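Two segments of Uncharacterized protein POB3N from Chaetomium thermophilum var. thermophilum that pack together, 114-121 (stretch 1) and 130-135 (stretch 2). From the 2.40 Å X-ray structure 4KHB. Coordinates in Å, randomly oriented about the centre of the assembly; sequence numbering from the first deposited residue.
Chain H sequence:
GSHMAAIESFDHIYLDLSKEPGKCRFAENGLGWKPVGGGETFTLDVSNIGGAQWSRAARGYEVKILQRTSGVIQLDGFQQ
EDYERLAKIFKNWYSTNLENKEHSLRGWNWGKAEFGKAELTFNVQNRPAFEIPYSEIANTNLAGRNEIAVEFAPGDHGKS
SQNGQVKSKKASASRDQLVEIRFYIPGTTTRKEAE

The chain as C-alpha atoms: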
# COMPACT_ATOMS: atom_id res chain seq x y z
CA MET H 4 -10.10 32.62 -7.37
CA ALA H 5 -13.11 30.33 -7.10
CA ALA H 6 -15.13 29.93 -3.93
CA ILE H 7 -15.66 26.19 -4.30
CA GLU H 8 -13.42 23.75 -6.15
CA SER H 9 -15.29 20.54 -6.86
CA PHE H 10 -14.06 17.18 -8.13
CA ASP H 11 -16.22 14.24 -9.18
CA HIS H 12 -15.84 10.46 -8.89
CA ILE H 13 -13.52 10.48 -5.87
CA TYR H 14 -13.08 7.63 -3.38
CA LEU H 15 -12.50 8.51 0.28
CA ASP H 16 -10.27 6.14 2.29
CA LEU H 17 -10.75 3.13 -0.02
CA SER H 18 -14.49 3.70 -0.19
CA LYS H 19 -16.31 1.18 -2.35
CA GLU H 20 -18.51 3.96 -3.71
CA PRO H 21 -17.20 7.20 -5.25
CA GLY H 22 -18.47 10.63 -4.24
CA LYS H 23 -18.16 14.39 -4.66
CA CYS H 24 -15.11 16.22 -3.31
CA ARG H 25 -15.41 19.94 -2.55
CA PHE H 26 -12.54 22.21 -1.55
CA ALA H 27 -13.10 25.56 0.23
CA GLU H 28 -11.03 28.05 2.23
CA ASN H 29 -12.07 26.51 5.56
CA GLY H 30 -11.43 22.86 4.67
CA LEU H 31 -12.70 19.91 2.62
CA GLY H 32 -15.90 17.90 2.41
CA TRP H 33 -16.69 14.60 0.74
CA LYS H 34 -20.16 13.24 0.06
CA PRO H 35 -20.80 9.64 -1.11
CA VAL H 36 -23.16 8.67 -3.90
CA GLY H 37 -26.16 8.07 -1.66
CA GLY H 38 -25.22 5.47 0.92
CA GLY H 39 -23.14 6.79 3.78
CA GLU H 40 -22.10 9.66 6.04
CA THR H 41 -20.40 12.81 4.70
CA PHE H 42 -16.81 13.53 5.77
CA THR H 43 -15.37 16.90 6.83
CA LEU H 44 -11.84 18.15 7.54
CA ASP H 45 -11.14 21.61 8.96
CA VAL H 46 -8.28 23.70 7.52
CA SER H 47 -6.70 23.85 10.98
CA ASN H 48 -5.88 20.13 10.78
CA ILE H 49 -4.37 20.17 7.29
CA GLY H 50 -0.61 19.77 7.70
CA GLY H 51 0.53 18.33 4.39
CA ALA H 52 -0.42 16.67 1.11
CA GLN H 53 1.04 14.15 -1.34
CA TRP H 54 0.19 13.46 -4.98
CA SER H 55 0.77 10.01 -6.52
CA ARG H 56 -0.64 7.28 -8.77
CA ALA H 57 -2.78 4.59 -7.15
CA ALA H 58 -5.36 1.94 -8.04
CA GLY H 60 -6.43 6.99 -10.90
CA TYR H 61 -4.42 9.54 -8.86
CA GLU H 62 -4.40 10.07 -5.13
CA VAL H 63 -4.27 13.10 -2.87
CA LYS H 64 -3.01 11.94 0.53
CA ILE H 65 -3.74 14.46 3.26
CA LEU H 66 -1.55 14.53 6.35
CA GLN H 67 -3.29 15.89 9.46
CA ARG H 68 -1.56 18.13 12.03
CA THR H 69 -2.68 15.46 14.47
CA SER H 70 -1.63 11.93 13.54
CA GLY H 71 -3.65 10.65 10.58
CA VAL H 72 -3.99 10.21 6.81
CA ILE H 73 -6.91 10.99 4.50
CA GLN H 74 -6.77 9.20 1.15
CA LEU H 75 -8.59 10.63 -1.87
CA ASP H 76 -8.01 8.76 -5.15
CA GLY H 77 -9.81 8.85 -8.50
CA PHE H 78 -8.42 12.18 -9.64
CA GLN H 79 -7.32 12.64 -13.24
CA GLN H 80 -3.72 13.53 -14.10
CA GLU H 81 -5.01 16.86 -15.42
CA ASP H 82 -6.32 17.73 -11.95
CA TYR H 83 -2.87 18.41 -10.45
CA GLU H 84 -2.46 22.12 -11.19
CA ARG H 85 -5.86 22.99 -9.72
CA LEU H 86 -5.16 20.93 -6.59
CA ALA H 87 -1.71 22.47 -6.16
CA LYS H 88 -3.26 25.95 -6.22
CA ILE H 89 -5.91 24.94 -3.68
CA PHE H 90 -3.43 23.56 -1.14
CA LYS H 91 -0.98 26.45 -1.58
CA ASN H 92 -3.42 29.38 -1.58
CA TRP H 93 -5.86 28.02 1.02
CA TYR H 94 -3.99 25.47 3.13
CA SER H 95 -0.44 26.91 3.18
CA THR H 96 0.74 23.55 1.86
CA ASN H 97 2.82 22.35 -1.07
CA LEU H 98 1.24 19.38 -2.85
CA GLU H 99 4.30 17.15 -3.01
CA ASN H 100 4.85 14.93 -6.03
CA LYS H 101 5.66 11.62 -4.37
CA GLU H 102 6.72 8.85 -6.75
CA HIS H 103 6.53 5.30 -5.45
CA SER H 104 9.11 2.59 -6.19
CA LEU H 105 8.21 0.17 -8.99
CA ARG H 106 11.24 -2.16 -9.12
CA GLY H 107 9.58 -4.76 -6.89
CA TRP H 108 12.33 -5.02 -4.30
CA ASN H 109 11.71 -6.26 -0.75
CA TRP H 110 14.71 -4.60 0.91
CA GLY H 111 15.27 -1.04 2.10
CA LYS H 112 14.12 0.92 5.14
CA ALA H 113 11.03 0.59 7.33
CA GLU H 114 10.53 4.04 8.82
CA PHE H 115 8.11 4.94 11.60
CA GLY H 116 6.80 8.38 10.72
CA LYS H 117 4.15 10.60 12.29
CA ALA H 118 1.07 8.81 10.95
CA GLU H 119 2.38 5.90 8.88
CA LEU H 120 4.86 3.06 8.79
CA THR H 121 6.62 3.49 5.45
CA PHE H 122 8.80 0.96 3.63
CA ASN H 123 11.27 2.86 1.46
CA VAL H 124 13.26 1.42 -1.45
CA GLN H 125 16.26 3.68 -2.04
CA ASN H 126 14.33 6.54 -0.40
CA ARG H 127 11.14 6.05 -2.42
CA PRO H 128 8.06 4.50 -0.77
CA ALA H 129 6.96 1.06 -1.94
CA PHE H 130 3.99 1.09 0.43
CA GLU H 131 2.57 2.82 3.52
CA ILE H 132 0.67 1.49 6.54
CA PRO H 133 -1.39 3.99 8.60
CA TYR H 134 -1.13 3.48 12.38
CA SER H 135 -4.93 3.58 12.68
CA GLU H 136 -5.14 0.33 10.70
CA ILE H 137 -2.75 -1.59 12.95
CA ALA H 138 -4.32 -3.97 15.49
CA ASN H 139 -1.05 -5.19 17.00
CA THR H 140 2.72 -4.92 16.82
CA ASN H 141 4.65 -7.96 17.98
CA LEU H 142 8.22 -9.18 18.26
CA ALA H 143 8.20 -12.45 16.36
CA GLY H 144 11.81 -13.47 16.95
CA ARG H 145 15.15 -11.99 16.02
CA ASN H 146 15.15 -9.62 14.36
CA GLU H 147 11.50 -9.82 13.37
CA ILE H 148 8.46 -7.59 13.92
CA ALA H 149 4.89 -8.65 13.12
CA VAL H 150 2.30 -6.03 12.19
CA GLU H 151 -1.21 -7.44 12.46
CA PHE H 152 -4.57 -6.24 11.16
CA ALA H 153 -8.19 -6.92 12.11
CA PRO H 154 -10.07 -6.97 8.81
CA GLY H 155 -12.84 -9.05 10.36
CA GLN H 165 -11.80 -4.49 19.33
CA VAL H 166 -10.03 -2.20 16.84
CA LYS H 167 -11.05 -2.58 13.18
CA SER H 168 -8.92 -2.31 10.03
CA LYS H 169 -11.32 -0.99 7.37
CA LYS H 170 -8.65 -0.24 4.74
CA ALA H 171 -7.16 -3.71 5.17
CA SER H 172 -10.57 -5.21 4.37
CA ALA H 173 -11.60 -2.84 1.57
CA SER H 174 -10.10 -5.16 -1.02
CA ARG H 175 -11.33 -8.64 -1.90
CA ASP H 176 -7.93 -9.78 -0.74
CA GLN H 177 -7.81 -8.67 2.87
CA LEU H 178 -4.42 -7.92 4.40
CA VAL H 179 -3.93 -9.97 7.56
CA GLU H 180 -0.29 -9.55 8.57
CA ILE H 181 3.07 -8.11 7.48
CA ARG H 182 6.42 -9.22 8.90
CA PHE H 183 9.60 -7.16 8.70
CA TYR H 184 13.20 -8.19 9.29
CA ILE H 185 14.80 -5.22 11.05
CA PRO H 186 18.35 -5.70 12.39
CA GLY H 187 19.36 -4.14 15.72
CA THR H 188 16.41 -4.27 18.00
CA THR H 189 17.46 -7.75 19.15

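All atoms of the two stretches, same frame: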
# COMPACT_ATOMS: atom_id res chain seq x y z
N GLU H 114 10.42 2.84 8.01
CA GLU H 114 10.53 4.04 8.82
C GLU H 114 9.22 4.40 9.51
O GLU H 114 8.18 4.54 8.86
CB GLU H 114 11.04 5.21 7.97
CG GLU H 114 12.03 4.81 6.88
CD GLU H 114 13.14 5.84 6.68
OE1 GLU H 114 13.64 6.37 7.68
OE2 GLU H 114 13.50 6.10 5.51
N PHE H 115 9.28 4.55 10.83
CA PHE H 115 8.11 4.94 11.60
C PHE H 115 7.95 6.45 11.64
O PHE H 115 8.62 7.15 12.41
CB PHE H 115 8.20 4.38 13.02
CG PHE H 115 8.00 2.89 13.10
CD1 PHE H 115 9.06 2.02 12.93
CD2 PHE H 115 6.73 2.37 13.36
CE1 PHE H 115 8.87 0.65 13.00
CE2 PHE H 115 6.54 1.00 13.43
CZ PHE H 115 7.61 0.14 13.26
N GLY H 116 7.06 6.96 10.79
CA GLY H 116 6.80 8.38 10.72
C GLY H 116 5.74 8.83 11.71
O GLY H 116 5.47 8.15 12.70
N LYS H 117 5.15 9.98 11.43
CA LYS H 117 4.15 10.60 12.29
C LYS H 117 2.81 9.87 12.28
O LYS H 117 2.18 9.68 13.33
CB LYS H 117 3.97 12.06 11.87
CG LYS H 117 2.94 12.84 12.66
CD LYS H 117 2.97 14.29 12.21
CE LYS H 117 1.96 15.13 12.95
NZ LYS H 117 2.00 16.56 12.53
N ALA H 118 2.37 9.45 11.10
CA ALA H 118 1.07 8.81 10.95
C ALA H 118 1.13 7.45 10.27
O ALA H 118 0.15 6.70 10.29
CB ALA H 118 0.11 9.73 10.20
N GLU H 119 2.27 7.13 9.67
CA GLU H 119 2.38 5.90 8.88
C GLU H 119 3.70 5.17 9.07
O GLU H 119 4.74 5.80 9.31
CB GLU H 119 2.20 6.20 7.38
CG GLU H 119 0.81 6.64 6.97
CD GLU H 119 0.67 6.81 5.47
OE1 GLU H 119 1.42 7.62 4.88
OE2 GLU H 119 -0.19 6.13 4.87
N LEU H 120 3.65 3.85 8.94
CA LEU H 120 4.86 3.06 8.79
C LEU H 120 5.15 2.93 7.30
O LEU H 120 4.35 2.34 6.56
CB LEU H 120 4.68 1.68 9.43
CG LEU H 120 5.82 0.68 9.22
CD1 LEU H 120 7.14 1.29 9.64
CD2 LEU H 120 5.57 -0.61 9.98
N THR H 121 6.28 3.47 6.87
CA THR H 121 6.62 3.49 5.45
C THR H 121 7.78 2.54 5.18
O THR H 121 8.75 2.51 5.93
CB THR H 121 7.03 4.91 5.00
OG1 THR H 121 5.93 5.81 5.19
CG2 THR H 121 7.44 4.92 3.53
N PHE H 130 5.32 1.09 -0.16
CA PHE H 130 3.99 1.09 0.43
C PHE H 130 3.95 1.78 1.80
O PHE H 130 4.99 1.97 2.44
CB PHE H 130 3.42 -0.32 0.52
CG PHE H 130 4.24 -1.26 1.35
CD1 PHE H 130 3.94 -1.46 2.69
CD2 PHE H 130 5.29 -1.97 0.79
CE1 PHE H 130 4.69 -2.34 3.46
CE2 PHE H 130 6.04 -2.85 1.54
CZ PHE H 130 5.74 -3.03 2.88
N GLU H 131 2.75 2.14 2.25
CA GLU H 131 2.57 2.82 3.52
C GLU H 131 1.47 2.15 4.34
O GLU H 131 0.45 1.74 3.78
CB GLU H 131 2.21 4.29 3.29
CG GLU H 131 3.25 5.09 2.52
CD GLU H 131 2.84 5.33 1.09
OE1 GLU H 131 1.94 4.61 0.60
OE2 GLU H 131 3.40 6.25 0.45
N ILE H 132 1.68 2.04 5.65
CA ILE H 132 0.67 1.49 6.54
C ILE H 132 0.32 2.50 7.64
O ILE H 132 1.14 2.79 8.51
CB ILE H 132 1.14 0.19 7.20
CG1 ILE H 132 1.44 -0.86 6.12
CG2 ILE H 132 0.07 -0.37 8.13
CD1 ILE H 132 2.67 -1.68 6.39
N PRO H 133 -0.91 3.04 7.59
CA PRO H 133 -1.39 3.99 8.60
C PRO H 133 -1.53 3.32 9.96
O PRO H 133 -2.00 2.19 10.04
CB PRO H 133 -2.77 4.41 8.07
CG PRO H 133 -2.82 3.96 6.65
CD PRO H 133 -1.90 2.80 6.52
N TYR H 134 -1.10 4.01 11.02
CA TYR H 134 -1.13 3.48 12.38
C TYR H 134 -2.54 3.09 12.82
O TYR H 134 -2.73 2.14 13.58
CB TYR H 134 -0.52 4.49 13.36
CG TYR H 134 0.95 4.75 13.12
CD1 TYR H 134 1.78 3.76 12.61
CD2 TYR H 134 1.51 6.00 13.39
CE1 TYR H 134 3.12 4.00 12.38
CE2 TYR H 134 2.85 6.24 13.17
CZ TYR H 134 3.65 5.23 12.66
OH TYR H 134 4.99 5.46 12.43
N SER H 135 -3.53 3.82 12.32
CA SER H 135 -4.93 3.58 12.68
C SER H 135 -5.44 2.23 12.20
O SER H 135 -6.45 1.72 12.71
CB SER H 135 -5.81 4.71 12.12
OG SER H 135 -5.71 4.79 10.71
O HOH W 1 -2.63 7.03 11.31

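The two stretches meet as neighbouring antiparallel strands, 119-121 against 130-133, and bury about 520 Å² between them. Leu120 and Ile132 form the hydrogen-bonded pair: Leu120 N donates to Ile132 O and Ile132 N donates to Leu120 O, each at 2.8 Å and close to linear. The flanking pairs, Glu119 with Pro133 and Thr121 with Glu131, are non-hydrogen-bonded. Proline suits such a position, since its nitrogen has no hydrogen to give and none is asked of it here; instead Pro133 CA approaches Ala118 O at 3.5 Å in a CA-H...O contact.

Tyr134 covers the most surface. It begins the 3-10 segment after the strand, and its N donates to Ala118 O (3.1 Å), extending the backbone ladder by one more bond. Although its CA-to-CB bond points sideways, the long side chain brings its end nearer to stretch 1, into the turn at 116-118. There Tyr134 OH donates to Gly116 O at 2.7 Å, tying down a loop carbonyl. Tyrosine does two jobs at once: the hydroxyl supplies the polar bond, while the ring offers apolar surface, with Tyr134 CE1 lying 4.1 Å from both Phe115 CD2 and Leu120 CB. Glu119 N and Ala118 O lie over one face of the ring.

Glu119 comes next. Its side chain shares a face of the sheet with Pro133, Thr121 and Glu131, and its methylene CG packs 3.8 Å from Pro133 CA. Glu119 OE2 lies 3.4 Å from Glu131 CB, and both its carboxylate oxygens are hydrogen-bonded elsewhere in the structure, so its charge is satisfied while both the methylene CG and the carboxylate rest against stretch 2.

Leu120, on the other face with Ile132, is buried. Their CB atoms lie 4.4 Å apart, a loose apolar contact suited to branched hydrocarbon side chains in a protein interior.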